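Local atomic coordinates of apicoplast TIC22, putative (Plasmodium falciparum 3D7, PDB entry 4E6Z), a protein that is probably an essential chaperone required for protein import into the apicoplast, the plastid of the malaria parasite. Residues A[211-216]-A[256-261]; A[97-102]-A[163-168]; A[108-113]-A[128-133]; A[173-178]-A[188-193]. All coordinates share one frame; numbering follows the deposited sequence.

Contact 1 (A[211-216]-A[256-261]); sequences PLFFDL and GFVPST
Pro211 opens the pairing beside Gly256: its ring projects from the same face of the sheet as Val258 and touches CG2 of that valine through CB. Leu212 holds both backbone bonds of its bridge, giving its N-H to Gly256 O and accepting Val258 N at its own O (2.7 Å), while its CD2 lies beside CE1 of Phe257 on the other face. Phe213 turns back to the Val258 face, where Val258 CG2 makes a CH-pi contact over the face of the Phe213 ring, 4.2 Å from its centroid. This is a parallel strand pair at the edge of a four-stranded mixed sheet, and 255-258 is one of its outermost strands. Phe214 N adds a bond to Val258 O (3.2 Å), which a water shared with Asp215 N also reaches. The rings of Phe214 and Phe257, two flat apolar groups, pack obliquely, Phe214 CE2 to Phe257 CD1 3.8 Å. Asp215, just before helix 216-227, receives Ser260 OG on OD2 at 2.6 Å, the hydroxyl standing 48° out of the carboxylate plane; the same OG weakly caps helix 261-272.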
loop_
_atom_site.group_PDB
_atom_site.type_symbol
_atom_site.label_atom_id
_atom_site.label_comp_id
_atom_site.label_asym_id
_atom_site.label_seq_id
_atom_site.Cartn_x
_atom_site.Cartn_y
_atom_site.Cartn_z
ATOM N N PRO A 211 1.024 15.539 -4.280
ATOM C CA PRO A 211 0.454 14.474 -3.451
ATOM C C PRO A 211 0.284 13.194 -4.261
ATOM O O PRO A 211 -0.232 13.236 -5.378
ATOM C CB PRO A 211 -0.923 15.025 -3.058
ATOM C CG PRO A 211 -0.918 16.471 -3.457
ATOM C CD PRO A 211 0.033 16.580 -4.593
ATOM N N LEU A 212 0.716 12.073 -3.695
ATOM C CA LEU A 212 0.637 10.780 -4.357
ATOM C C LEU A 212 -0.270 9.877 -3.534
ATOM O O LEU A 212 0.111 9.431 -2.452
ATOM C CB LEU A 212 2.030 10.166 -4.447
ATOM C CG LEU A 212 2.536 9.756 -5.823
ATOM C CD1 LEU A 212 2.179 10.802 -6.859
ATOM C CD2 LEU A 212 4.032 9.541 -5.756
ATOM N N PHE A 213 -1.467 9.607 -4.047
ATOM C CA PHE A 213 -2.490 8.929 -3.259
ATOM C C PHE A 213 -2.562 7.440 -3.537
ATOM O O PHE A 213 -2.577 7.019 -4.694
ATOM C CB PHE A 213 -3.866 9.550 -3.511
ATOM C CG PHE A 213 -3.946 11.003 -3.162
ATOM C CD1 PHE A 213 -4.368 11.406 -1.906
ATOM C CD2 PHE A 213 -3.599 11.969 -4.091
ATOM C CE1 PHE A 213 -4.444 12.750 -1.584
ATOM C CE2 PHE A 213 -3.672 13.309 -3.777
ATOM C CZ PHE A 213 -4.094 13.702 -2.522
ATOM N N PHE A 214 -2.619 6.647 -2.471
ATOM C CA PHE A 214 -2.859 5.219 -2.612
ATOM C C PHE A 214 -4.323 4.955 -2.950
ATOM O O PHE A 214 -4.628 4.079 -3.753
ATOM C CB PHE A 214 -2.423 4.450 -1.358
ATOM C CG PHE A 214 -0.951 4.161 -1.322
ATOM C CD1 PHE A 214 -0.451 2.974 -1.833
ATOM C CD2 PHE A 214 -0.063 5.087 -0.802
ATOM C CE1 PHE A 214 0.909 2.708 -1.813
ATOM C CE2 PHE A 214 1.297 4.830 -0.781
ATOM C CZ PHE A 214 1.784 3.641 -1.290
ATOM N N ASP A 215 -5.221 5.727 -2.345
ATOM C CA ASP A 215 -6.643 5.619 -2.648
ATOM C C ASP A 215 -7.104 6.689 -3.634
ATOM O O ASP A 215 -6.940 7.886 -3.391
ATOM C CB ASP A 215 -7.482 5.681 -1.370
ATOM C CG ASP A 215 -7.398 4.399 -0.553
ATOM O OD1 ASP A 215 -6.464 3.602 -0.789
ATOM O OD2 ASP A 215 -8.267 4.192 0.321
ATOM N N LEU A 216 -7.673 6.243 -4.749
ATOM C CA LEU A 216 -8.235 7.145 -5.740
ATOM C C LEU A 216 -9.232 8.098 -5.087
ATOM O O LEU A 216 -9.222 9.298 -5.352
ATOM C CB LEU A 216 -8.925 6.357 -6.857
ATOM C CG LEU A 216 -9.699 7.203 -7.878
ATOM C CD1 LEU A 216 -8.807 8.272 -8.495
ATOM C CD2 LEU A 216 -10.320 6.334 -8.963
ATOM N N GLY A 256 4.998 13.537 -2.559
ATOM C CA GLY A 256 4.638 13.184 -1.200
ATOM C C GLY A 256 3.613 12.064 -1.203
ATOM O O GLY A 256 2.645 12.107 -1.960
ATOM N N PHE A 257 3.829 11.054 -0.365
ATOM C CA PHE A 257 2.907 9.925 -0.281
ATOM C C PHE A 257 1.742 10.212 0.655
ATOM O O PHE A 257 1.938 10.626 1.797
ATOM C CB PHE A 257 3.634 8.655 0.176
ATOM C CG PHE A 257 4.428 7.988 -0.909
ATOM C CD1 PHE A 257 3.789 7.398 -1.988
ATOM C CD2 PHE A 257 5.810 7.935 -0.844
ATOM C CE1 PHE A 257 4.515 6.781 -2.992
ATOM C CE2 PHE A 257 6.542 7.318 -1.843
ATOM C CZ PHE A 257 5.893 6.741 -2.919
ATOM N N VAL A 258 0.528 9.997 0.162
ATOM C CA VAL A 258 -0.658 10.076 1.003
ATOM C C VAL A 258 -1.281 8.689 1.164
ATOM O O VAL A 258 -1.923 8.177 0.248
ATOM C CB VAL A 258 -1.713 11.044 0.432
ATOM C CG1 VAL A 258 -2.922 11.102 1.357
ATOM C CG2 VAL A 258 -1.119 12.444 0.218
ATOM N N PRO A 259 -1.086 8.077 2.339
ATOM C CA PRO A 259 -1.620 6.741 2.621
ATOM C C PRO A 259 -3.139 6.698 2.507
ATOM O O PRO A 259 -3.803 7.718 2.668
ATOM C CB PRO A 259 -1.214 6.501 4.079
ATOM C CG PRO A 259 -0.100 7.456 4.342
ATOM C CD PRO A 259 -0.377 8.649 3.497
ATOM N N SER A 260 -3.679 5.521 2.227
ATOM C CA SER A 260 -5.117 5.316 2.289
ATOM C C SER A 260 -5.616 5.777 3.650
ATOM O O SER A 260 -5.147 5.294 4.678
ATOM C CB SER A 260 -5.448 3.835 2.093
ATOM O OG SER A 260 -6.814 3.579 2.367
ATOM N N THR A 261 -6.555 6.719 3.664
ATOM C CA THR A 261 -7.089 7.207 4.932
ATOM C C THR A 261 -7.772 6.074 5.700
ATOM O O THR A 261 -7.830 6.092 6.928
ATOM C CB THR A 261 -8.072 8.380 4.744
ATOM O OG1 THR A 261 -9.210 7.944 3.991
ATOM C CG2 THR A 261 -7.395 9.540 4.023
HETATM O O HOH W 1 -4.723 7.685 -0.441
#

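Contact 2 (A[97-102]-A[163-168]); sequences KQVCYM and NIYWKL
Cys100 and Trp166 sit side by side on two parallel strands, 97-103 and 164-169, the central strand and one edge of a three-stranded mixed sheet. The chain between them makes a long crossover, and its helix 135-150 packs against the face that carries Trp166, Met102 and Leu168. Backbone bonds zip the strands together: Cys100 N to Tyr165 O (3.0 Å), Lys167 N to Cys100 O (2.8 Å) and Met102 N to Lys167 O. On the helix-covered face, Cys100 CB lies 3.5 Å from CZ3 of Trp166, and Cys100 SG makes an oblique sulfur-aromatic contact with the six-membered ring. SG also touches CG2 of Ile164, which itself lies above one indole face, offset toward its rim. Met102, a selenomethionine, crosses Trp166 at about a right angle; its chain bends at chi3 (-59°), and the methyl CE reaches Trp166 CB at 3.8 Å. On the other face Val99 CG2 meets the edge of the Tyr165 ring in its plane. There Lys167 lays its methylene CD 3.6 Å from Tyr101 CE1, while the Tyr101 hydroxyl is hydrogen-bonded to Glu94. The cysteine sulfur, the Met102 chain and aliphatic carbon against a broad indole thus make the crossover side largely apolar, whereas the other face pairs aliphatic carbon with a tyrosine whose hydroxyl has a polar partner.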
loop_
_atom_site.group_PDB
_atom_site.type_symbol
_atom_site.label_atom_id
_atom_site.label_comp_id
_atom_site.label_asym_id
_atom_site.label_seq_id
_atom_site.Cartn_x
_atom_site.Cartn_y
_atom_site.Cartn_z
ATOM N N LYS A 97 8.715 -21.864 -3.314
ATOM C CA LYS A 97 9.344 -20.980 -2.347
ATOM C C LYS A 97 8.428 -20.782 -1.145
ATOM O O LYS A 97 7.247 -21.128 -1.188
ATOM C CB LYS A 97 9.650 -19.626 -2.992
ATOM C CG LYS A 97 9.341 -19.563 -4.483
ATOM C CD LYS A 97 9.350 -18.125 -4.986
ATOM C CE LYS A 97 8.994 -18.044 -6.462
ATOM N NZ LYS A 97 10.014 -18.708 -7.319
ATOM N N GLN A 98 8.980 -20.230 -0.070
ATOM C CA GLN A 98 8.189 -19.894 1.104
ATOM C C GLN A 98 7.684 -18.464 0.968
ATOM O O GLN A 98 8.474 -17.524 0.944
ATOM C CB GLN A 98 9.029 -20.036 2.372
ATOM C CG GLN A 98 9.547 -21.442 2.623
ATOM C CD GLN A 98 10.464 -21.511 3.827
ATOM O OE1 GLN A 98 10.014 -21.717 4.954
ATOM N NE2 GLN A 98 11.759 -21.330 3.595
ATOM N N VAL A 99 6.368 -18.302 0.878
ATOM C CA VAL A 99 5.786 -16.988 0.635
ATOM C C VAL A 99 4.955 -16.457 1.797
ATOM O O VAL A 99 4.122 -17.167 2.358
ATOM C CB VAL A 99 4.906 -16.994 -0.628
ATOM C CG1 VAL A 99 4.188 -15.665 -0.777
ATOM C CG2 VAL A 99 5.751 -17.284 -1.852
ATOM N N CYS A 100 5.191 -15.197 2.149
ATOM C CA CYS A 100 4.330 -14.490 3.087
ATOM C C CYS A 100 3.655 -13.307 2.391
ATOM O O CYS A 100 4.232 -12.692 1.498
ATOM C CB CYS A 100 5.110 -14.038 4.328
ATOM S SG CYS A 100 5.546 -15.402 5.459
ATOM N N TYR A 101 2.430 -13.006 2.805
ATOM C CA TYR A 101 1.615 -11.984 2.161
ATOM C C TYR A 101 1.540 -10.693 2.967
ATOM O O TYR A 101 1.252 -10.707 4.161
ATOM C CB TYR A 101 0.207 -12.526 1.911
ATOM C CG TYR A 101 0.178 -13.645 0.900
ATOM C CD1 TYR A 101 0.126 -13.374 -0.459
ATOM C CD2 TYR A 101 0.220 -14.975 1.302
ATOM C CE1 TYR A 101 0.109 -14.394 -1.392
ATOM C CE2 TYR A 101 0.203 -16.004 0.376
ATOM C CZ TYR A 101 0.149 -15.705 -0.971
ATOM O OH TYR A 101 0.128 -16.717 -1.902
HETATM N N MSE A 102 1.803 -9.578 2.302
HETATM C CA MSE A 102 1.695 -8.269 2.926
HETATM C C MSE A 102 0.691 -7.423 2.152
HETATM O O MSE A 102 0.824 -7.248 0.945
HETATM C CB MSE A 102 3.055 -7.585 2.931
HETATM C CG MSE A 102 4.145 -8.429 3.541
HETATM SE SE MSE A 102 5.867 -7.531 3.557
HETATM C CE MSE A 102 6.092 -7.222 1.640
ATOM N N ASN A 163 14.669 -19.228 2.109
ATOM C CA ASN A 163 14.308 -17.842 2.390
ATOM C C ASN A 163 12.862 -17.515 2.039
ATOM O O ASN A 163 12.311 -18.036 1.070
ATOM C CB ASN A 163 15.254 -16.877 1.670
ATOM C CG ASN A 163 16.571 -16.703 2.398
ATOM O OD1 ASN A 163 16.668 -16.956 3.599
ATOM N ND2 ASN A 163 17.593 -16.259 1.673
ATOM N N ILE A 164 12.257 -16.644 2.839
ATOM C CA ILE A 164 10.865 -16.263 2.653
ATOM C C ILE A 164 10.712 -15.166 1.608
ATOM O O ILE A 164 11.386 -14.140 1.667
ATOM C CB ILE A 164 10.238 -15.774 3.973
ATOM C CG1 ILE A 164 10.228 -16.901 5.008
ATOM C CG2 ILE A 164 8.830 -15.243 3.730
ATOM C CD1 ILE A 164 9.677 -16.486 6.356
ATOM N N TYR A 165 9.821 -15.391 0.651
ATOM C CA TYR A 165 9.478 -14.367 -0.325
ATOM C C TYR A 165 8.316 -13.516 0.182
ATOM O O TYR A 165 7.177 -13.979 0.257
ATOM C CB TYR A 165 9.138 -14.994 -1.680
ATOM C CG TYR A 165 8.664 -13.990 -2.709
ATOM C CD1 TYR A 165 9.518 -13.011 -3.196
ATOM C CD2 TYR A 165 7.364 -14.024 -3.194
ATOM C CE1 TYR A 165 9.092 -12.091 -4.135
ATOM C CE2 TYR A 165 6.927 -13.109 -4.135
ATOM C CZ TYR A 165 7.795 -12.144 -4.600
ATOM O OH TYR A 165 7.364 -11.229 -5.537
ATOM N N TRP A 166 8.617 -12.274 0.540
ATOM C CA TRP A 166 7.608 -11.347 1.033
ATOM C C TRP A 166 6.875 -10.684 -0.128
ATOM O O TRP A 166 7.438 -9.844 -0.827
ATOM C CB TRP A 166 8.258 -10.293 1.930
ATOM C CG TRP A 166 8.945 -10.892 3.116
ATOM C CD1 TRP A 166 10.266 -11.237 3.220
ATOM C CD2 TRP A 166 8.343 -11.232 4.369
ATOM N NE1 TRP A 166 10.520 -11.762 4.464
ATOM C CE2 TRP A 166 9.355 -11.773 5.189
ATOM C CE3 TRP A 166 7.044 -11.130 4.879
ATOM C CZ2 TRP A 166 9.111 -12.209 6.487
ATOM C CZ3 TRP A 166 6.802 -11.566 6.169
ATOM C CH2 TRP A 166 7.830 -12.096 6.958
ATOM N N LYS A 167 5.619 -11.073 -0.328
ATOM C CA LYS A 167 4.827 -10.598 -1.460
ATOM C C LYS A 167 3.894 -9.456 -1.066
ATOM O O LYS A 167 3.004 -9.624 -0.234
ATOM C CB LYS A 167 4.023 -11.754 -2.057
ATOM C CG LYS A 167 3.105 -11.365 -3.195
ATOM C CD LYS A 167 2.249 -12.547 -3.630
ATOM C CE LYS A 167 3.080 -13.610 -4.328
ATOM N NZ LYS A 167 3.633 -13.119 -5.622
ATOM N N LEU A 168 4.104 -8.293 -1.676
ATOM C CA LEU A 168 3.279 -7.123 -1.399
ATOM C C LEU A 168 2.028 -7.137 -2.275
ATOM O O LEU A 168 2.118 -7.290 -3.493
ATOM C CB LEU A 168 4.087 -5.842 -1.633
ATOM C CG LEU A 168 3.433 -4.490 -1.321
ATOM C CD1 LEU A 168 3.136 -4.346 0.163
ATOM C CD2 LEU A 168 4.324 -3.352 -1.798
#

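Contact 3 (A[108-113]-A[128-133]); sequences DAENML and IKIHNI
Ile130 sets its CD1 methyl over one face of the flat peptide group that joins Ala109 to Glu110, 3.9 Å from both Ala109 C and Glu110 N. This is helix-on-strand packing between helix 106-119 and strand 129-134, the partner of strand 78-83 in a two-stranded antiparallel sheet. The segment axes of 108-113 and 129-133 run roughly antiparallel, at 148°, and approach to 9.0 Å; apolar side chains meet across the gap without any hydrogen bond between the segments. Ala109 suits its place because a lone CB lets the helix backbone come close: that CB is 3.9 Å from Ile130 CD1. With chi1 and chi2 of -54° and -65°, Ile130 folds CG1 beside its backbone N and then turns CD1 onto the helix. The side chain of Glu110 passes alongside, its OE2 in a salt bridge to Lys269 and a hydrogen bond to Tyr266 of helix 261-272, a helix that also touches Ile130. One turn on from Ala109, Leu113 touches through CD1 and CG. Its CD1 meets Ile130 CD1, and the leucine slides past Ile128 in the opposite direction. Branched aliphatic chains suit this interlocking, which is tightest where Leu113 CG stands just 3.4 Å from Ile128 CD1.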
loop_
_atom_site.group_PDB
_atom_site.type_symbol
_atom_site.label_atom_id
_atom_site.label_comp_id
_atom_site.label_asym_id
_atom_site.label_seq_id
_atom_site.Cartn_x
_atom_site.Cartn_y
_atom_site.Cartn_z
ATOM N N ASP A 108 -8.328 -6.355 2.526
ATOM C CA ASP A 108 -7.825 -7.480 1.749
ATOM C C ASP A 108 -7.235 -8.523 2.706
ATOM O O ASP A 108 -7.401 -9.720 2.503
ATOM C CB ASP A 108 -6.755 -7.025 0.755
ATOM C CG ASP A 108 -7.318 -6.170 -0.383
ATOM O OD1 ASP A 108 -8.550 -5.967 -0.452
ATOM O OD2 ASP A 108 -6.511 -5.704 -1.215
ATOM N N ALA A 109 -6.544 -8.058 3.744
ATOM C CA ALA A 109 -5.982 -8.950 4.759
ATOM C C ALA A 109 -7.085 -9.647 5.548
ATOM O O ALA A 109 -7.024 -10.854 5.772
ATOM C CB ALA A 109 -5.067 -8.185 5.699
ATOM N N GLU A 110 -8.085 -8.879 5.972
ATOM C CA GLU A 110 -9.250 -9.433 6.649
ATOM C C GLU A 110 -9.899 -10.523 5.802
ATOM O O GLU A 110 -10.365 -11.531 6.324
ATOM C CB GLU A 110 -10.280 -8.340 6.945
ATOM C CG GLU A 110 -10.049 -7.582 8.238
ATOM C CD GLU A 110 -11.263 -6.772 8.648
ATOM O OE1 GLU A 110 -12.257 -6.779 7.896
ATOM O OE2 GLU A 110 -11.229 -6.137 9.722
ATOM N N ASN A 111 -9.939 -10.305 4.493
ATOM C CA ASN A 111 -10.524 -11.277 3.586
ATOM C C ASN A 111 -9.755 -12.592 3.587
ATOM O O ASN A 111 -10.352 -13.659 3.537
ATOM C CB ASN A 111 -10.598 -10.722 2.162
ATOM C CG ASN A 111 -10.996 -11.780 1.150
ATOM O OD1 ASN A 111 -12.116 -12.293 1.176
ATOM N ND2 ASN A 111 -10.071 -12.126 0.263
HETATM N N MSE A 112 -8.428 -12.512 3.619
HETATM C CA MSE A 112 -7.615 -13.720 3.625
HETATM C C MSE A 112 -7.744 -14.450 4.956
HETATM O O MSE A 112 -7.862 -15.674 4.989
HETATM C CB MSE A 112 -6.151 -13.410 3.331
HETATM C CG MSE A 112 -5.321 -14.661 3.104
HETATM SE SE MSE A 112 -3.398 -14.361 3.016
HETATM C CE MSE A 112 -3.126 -13.659 4.795
ATOM N N LEU A 113 -7.726 -13.689 6.046
ATOM C CA LEU A 113 -7.971 -14.241 7.369
ATOM C C LEU A 113 -9.315 -14.968 7.388
ATOM O O LEU A 113 -9.426 -16.082 7.897
ATOM C CB LEU A 113 -7.948 -13.133 8.424
ATOM C CG LEU A 113 -8.278 -13.523 9.871
ATOM C CD1 LEU A 113 -7.512 -12.645 10.864
ATOM C CD2 LEU A 113 -9.773 -13.448 10.133
ATOM N N ILE A 128 -5.594 -16.409 15.056
ATOM C CA ILE A 128 -5.119 -15.458 14.051
ATOM C C ILE A 128 -5.639 -14.028 14.207
ATOM O O ILE A 128 -6.748 -13.795 14.682
ATOM C CB ILE A 128 -5.352 -15.960 12.609
ATOM C CG1 ILE A 128 -6.839 -16.151 12.323
ATOM C CG2 ILE A 128 -4.596 -17.256 12.365
ATOM C CD1 ILE A 128 -7.096 -16.590 10.903
ATOM N N LYS A 129 -4.812 -13.075 13.800
ATOM C CA LYS A 129 -5.150 -11.666 13.913
ATOM C C LYS A 129 -4.476 -10.901 12.788
ATOM O O LYS A 129 -3.624 -11.440 12.077
ATOM C CB LYS A 129 -4.668 -11.105 15.257
ATOM C CG LYS A 129 -3.158 -10.932 15.326
ATOM C CD LYS A 129 -2.720 -10.163 16.558
ATOM C CE LYS A 129 -1.278 -9.698 16.410
ATOM N NZ LYS A 129 -0.478 -9.938 17.645
ATOM N N ILE A 130 -4.857 -9.636 12.640
ATOM C CA ILE A 130 -4.216 -8.747 11.686
ATOM C C ILE A 130 -3.119 -7.994 12.418
ATOM O O ILE A 130 -3.335 -7.478 13.512
ATOM C CB ILE A 130 -5.217 -7.731 11.107
ATOM C CG1 ILE A 130 -6.431 -8.455 10.511
ATOM C CG2 ILE A 130 -4.537 -6.821 10.078
ATOM C CD1 ILE A 130 -6.110 -9.322 9.316
ATOM N N HIS A 131 -1.938 -7.943 11.819
ATOM C CA HIS A 131 -0.822 -7.222 12.411
ATOM C C HIS A 131 -0.290 -6.167 11.443
ATOM O O HIS A 131 -0.212 -6.398 10.238
ATOM C CB HIS A 131 0.284 -8.194 12.809
ATOM C CG HIS A 131 1.459 -7.535 13.451
ATOM N ND1 HIS A 131 1.355 -6.790 14.609
ATOM C CD2 HIS A 131 2.770 -7.514 13.112
ATOM C CE1 HIS A 131 2.545 -6.328 14.941
ATOM N NE2 HIS A 131 3.424 -6.755 14.049
ATOM N N ASN A 132 0.076 -5.007 11.974
ATOM C CA ASN A 132 0.515 -3.912 11.121
ATOM C C ASN A 132 2.015 -3.645 11.179
ATOM O O ASN A 132 2.613 -3.620 12.252
ATOM C CB ASN A 132 -0.262 -2.632 11.445
ATOM C CG ASN A 132 -0.047 -2.167 12.873
ATOM O OD1 ASN A 132 -0.444 -2.839 13.826
ATOM N ND2 ASN A 132 0.591 -1.014 13.028
ATOM N N ILE A 133 2.613 -3.470 10.007
ATOM C CA ILE A 133 3.960 -2.930 9.885
ATOM C C ILE A 133 3.880 -1.704 8.969
ATOM O O ILE A 133 2.790 -1.185 8.725
ATOM C CB ILE A 133 4.942 -3.970 9.311
ATOM C CG1 ILE A 133 4.535 -4.356 7.888
ATOM C CG2 ILE A 133 4.984 -5.210 10.203
ATOM C CD1 ILE A 133 5.539 -5.227 7.173
#

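Contact 4 (A[173-178]-A[188-193]); sequences RQLQNA and SELMYP
Leu175 and Leu190 are brought together by their first torsions: in Leu175 CG stands anti to the carbonyl carbon (chi1 -83°), and in Leu190 CG is anti to the backbone N (chi1 173°) and lies against Leu175 CD2. The motif is a helix-loop-strand connection, in which the loop 188-192 packs against helix 172-179 and leads into strand 193-203 at Pro193. Leu175 is the hub. Its CD2 touches Leu190 CG at 3.8 Å, and the same methyl lies 3.6 Å from Pro193 CD, the leucine crossing the proline ring at about a right angle. Proline suits the spot, since its rigid ring offers a compact apolar surface where the loop becomes strand. One turn along, Ala178 is small enough to let both partners in, its CB 3.8 Å from Pro193 CB and 4.1 Å from Leu190 CD1. Val240 of the neighbouring strand 238-242 touches both Ala178 and Pro193. Nothing polar bonds the two segments; Leu190 CD2 instead rests 3.5 Å from the carbonyl oxygen, Leu175 O.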
loop_
_atom_site.group_PDB
_atom_site.type_symbol
_atom_site.label_atom_id
_atom_site.label_comp_id
_atom_site.label_asym_id
_atom_site.label_seq_id
_atom_site.Cartn_x
_atom_site.Cartn_y
_atom_site.Cartn_z
ATOM N N ARG A 173 -9.183 -3.024 -4.580
ATOM C CA ARG A 173 -10.110 -2.023 -5.091
ATOM C C ARG A 173 -9.398 -0.911 -5.879
ATOM O O ARG A 173 -9.955 -0.358 -6.823
ATOM C CB ARG A 173 -10.924 -1.430 -3.936
ATOM C CG ARG A 173 -11.956 -0.404 -4.360
ATOM C CD ARG A 173 -12.660 0.205 -3.156
ATOM N NE ARG A 173 -11.726 0.883 -2.260
ATOM C CZ ARG A 173 -12.087 1.739 -1.308
ATOM N NH1 ARG A 173 -13.367 2.036 -1.129
ATOM N NH2 ARG A 173 -11.164 2.306 -0.541
ATOM N N GLN A 174 -8.171 -0.581 -5.488
ATOM C CA GLN A 174 -7.414 0.452 -6.185
ATOM C C GLN A 174 -6.819 -0.065 -7.494
ATOM O O GLN A 174 -6.691 0.688 -8.460
ATOM C CB GLN A 174 -6.320 1.042 -5.287
ATOM C CG GLN A 174 -6.843 1.657 -3.994
ATOM C CD GLN A 174 -7.992 2.628 -4.221
ATOM O OE1 GLN A 174 -7.987 3.409 -5.174
ATOM N NE2 GLN A 174 -8.986 2.579 -3.343
ATOM N N LEU A 175 -6.456 -1.344 -7.531
ATOM C CA LEU A 175 -5.978 -1.956 -8.766
ATOM C C LEU A 175 -7.067 -1.903 -9.820
ATOM O O LEU A 175 -6.798 -1.671 -10.999
ATOM C CB LEU A 175 -5.551 -3.402 -8.531
ATOM C CG LEU A 175 -4.140 -3.613 -7.979
ATOM C CD1 LEU A 175 -3.995 -5.019 -7.383
ATOM C CD2 LEU A 175 -3.115 -3.367 -9.077
ATOM N N GLN A 176 -8.303 -2.116 -9.388
ATOM C CA GLN A 176 -9.441 -1.984 -10.280
ATOM C C GLN A 176 -9.630 -0.534 -10.718
ATOM O O GLN A 176 -9.818 -0.253 -11.902
ATOM C CB GLN A 176 -10.714 -2.501 -9.614
ATOM C CG GLN A 176 -11.907 -2.523 -10.550
ATOM C CD GLN A 176 -11.624 -3.270 -11.845
ATOM O OE1 GLN A 176 -11.453 -4.494 -11.852
ATOM N NE2 GLN A 176 -11.578 -2.533 -12.953
ATOM N N ASN A 177 -9.587 0.385 -9.758
ATOM C CA ASN A 177 -9.725 1.809 -10.050
ATOM C C ASN A 177 -8.694 2.290 -11.065
ATOM O O ASN A 177 -8.978 3.158 -11.893
ATOM C CB ASN A 177 -9.610 2.630 -8.762
ATOM C CG ASN A 177 -10.841 2.518 -7.887
ATOM O OD1 ASN A 177 -11.911 2.145 -8.354
ATOM N ND2 ASN A 177 -10.697 2.853 -6.613
ATOM N N ALA A 178 -7.497 1.714 -11.000
ATOM C CA ALA A 178 -6.383 2.148 -11.835
ATOM C C ALA A 178 -6.510 1.693 -13.289
ATOM O O ALA A 178 -6.001 2.350 -14.196
ATOM C CB ALA A 178 -5.063 1.676 -11.243
ATOM N N SER A 188 -1.061 -3.751 -18.803
ATOM C CA SER A 188 -0.425 -5.056 -18.684
ATOM C C SER A 188 0.550 -5.066 -17.513
ATOM O O SER A 188 0.580 -6.012 -16.726
ATOM C CB SER A 188 0.309 -5.416 -19.978
ATOM O OG SER A 188 -0.580 -5.435 -21.080
ATOM N N GLU A 189 1.340 -4.004 -17.398
ATOM C CA GLU A 189 2.367 -3.923 -16.363
ATOM C C GLU A 189 1.881 -3.270 -15.072
ATOM O O GLU A 189 2.678 -3.011 -14.172
ATOM C CB GLU A 189 3.600 -3.179 -16.881
ATOM C CG GLU A 189 4.380 -3.923 -17.950
ATOM C CD GLU A 189 5.750 -3.317 -18.189
ATOM O OE1 GLU A 189 6.414 -3.712 -19.170
ATOM O OE2 GLU A 189 6.161 -2.446 -17.394
ATOM N N LEU A 190 0.581 -2.999 -14.983
ATOM C CA LEU A 190 0.012 -2.422 -13.767
ATOM C C LEU A 190 0.482 -3.201 -12.542
ATOM O O LEU A 190 0.158 -4.379 -12.386
ATOM C CB LEU A 190 -1.515 -2.413 -13.828
ATOM C CG LEU A 190 -2.210 -1.992 -12.530
ATOM C CD1 LEU A 190 -1.802 -0.579 -12.128
ATOM C CD2 LEU A 190 -3.721 -2.109 -12.658
HETATM N N MSE A 191 1.245 -2.542 -11.678
HETATM C CA MSE A 191 1.858 -3.218 -10.542
HETATM C C MSE A 191 1.371 -2.700 -9.192
HETATM O O MSE A 191 0.483 -3.290 -8.573
HETATM C CB MSE A 191 3.384 -3.120 -10.627
HETATM C CG MSE A 191 4.033 -4.189 -11.495
HETATM SE SE MSE A 191 4.190 -5.916 -10.592
HETATM C CE MSE A 191 2.325 -6.502 -10.649
ATOM N N TYR A 192 1.969 -1.606 -8.735
ATOM C CA TYR A 192 1.618 -1.027 -7.445
ATOM C C TYR A 192 1.135 0.401 -7.634
ATOM O O TYR A 192 1.898 1.354 -7.471
ATOM C CB TYR A 192 2.812 -1.069 -6.496
ATOM C CG TYR A 192 3.340 -2.463 -6.252
ATOM C CD1 TYR A 192 2.809 -3.262 -5.251
ATOM C CD2 TYR A 192 4.368 -2.981 -7.028
ATOM C CE1 TYR A 192 3.290 -4.542 -5.025
ATOM C CE2 TYR A 192 4.857 -4.257 -6.808
ATOM C CZ TYR A 192 4.314 -5.034 -5.804
ATOM O OH TYR A 192 4.796 -6.302 -5.586
ATOM N N PRO A 193 -0.148 0.547 -7.979
ATOM C CA PRO A 193 -0.737 1.836 -8.354
ATOM C C PRO A 193 -0.733 2.890 -7.242
ATOM O O PRO A 193 -1.013 2.604 -6.077
ATOM C CB PRO A 193 -2.179 1.462 -8.726
ATOM C CG PRO A 193 -2.436 0.170 -8.013
ATOM C CD PRO A 193 -1.127 -0.551 -8.038
#

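How the contacts relate
Contact 2 opens first along the chain, at strand 97-103, and closes only at strand 164-169. Within that span contact 3 both opens and closes, joining the helix that follows the first strand to strand 129-134; the two meet where Tyr101 packs on Met112 and Met102 on Ile133. The chain then passes from strand 164-169 into helix 172-179, where contact 4 closes a short loop, with Tyr192 touching Leu168. Contact 1 comes last, closing 211-216 onto 256-261. No two contacts cross. Contacts 4 and 1 adjoin through Gln174 OE1, a probable hydrogen-bond partner of Leu216 N, so the helix start at 216 is tied to helix 172-179.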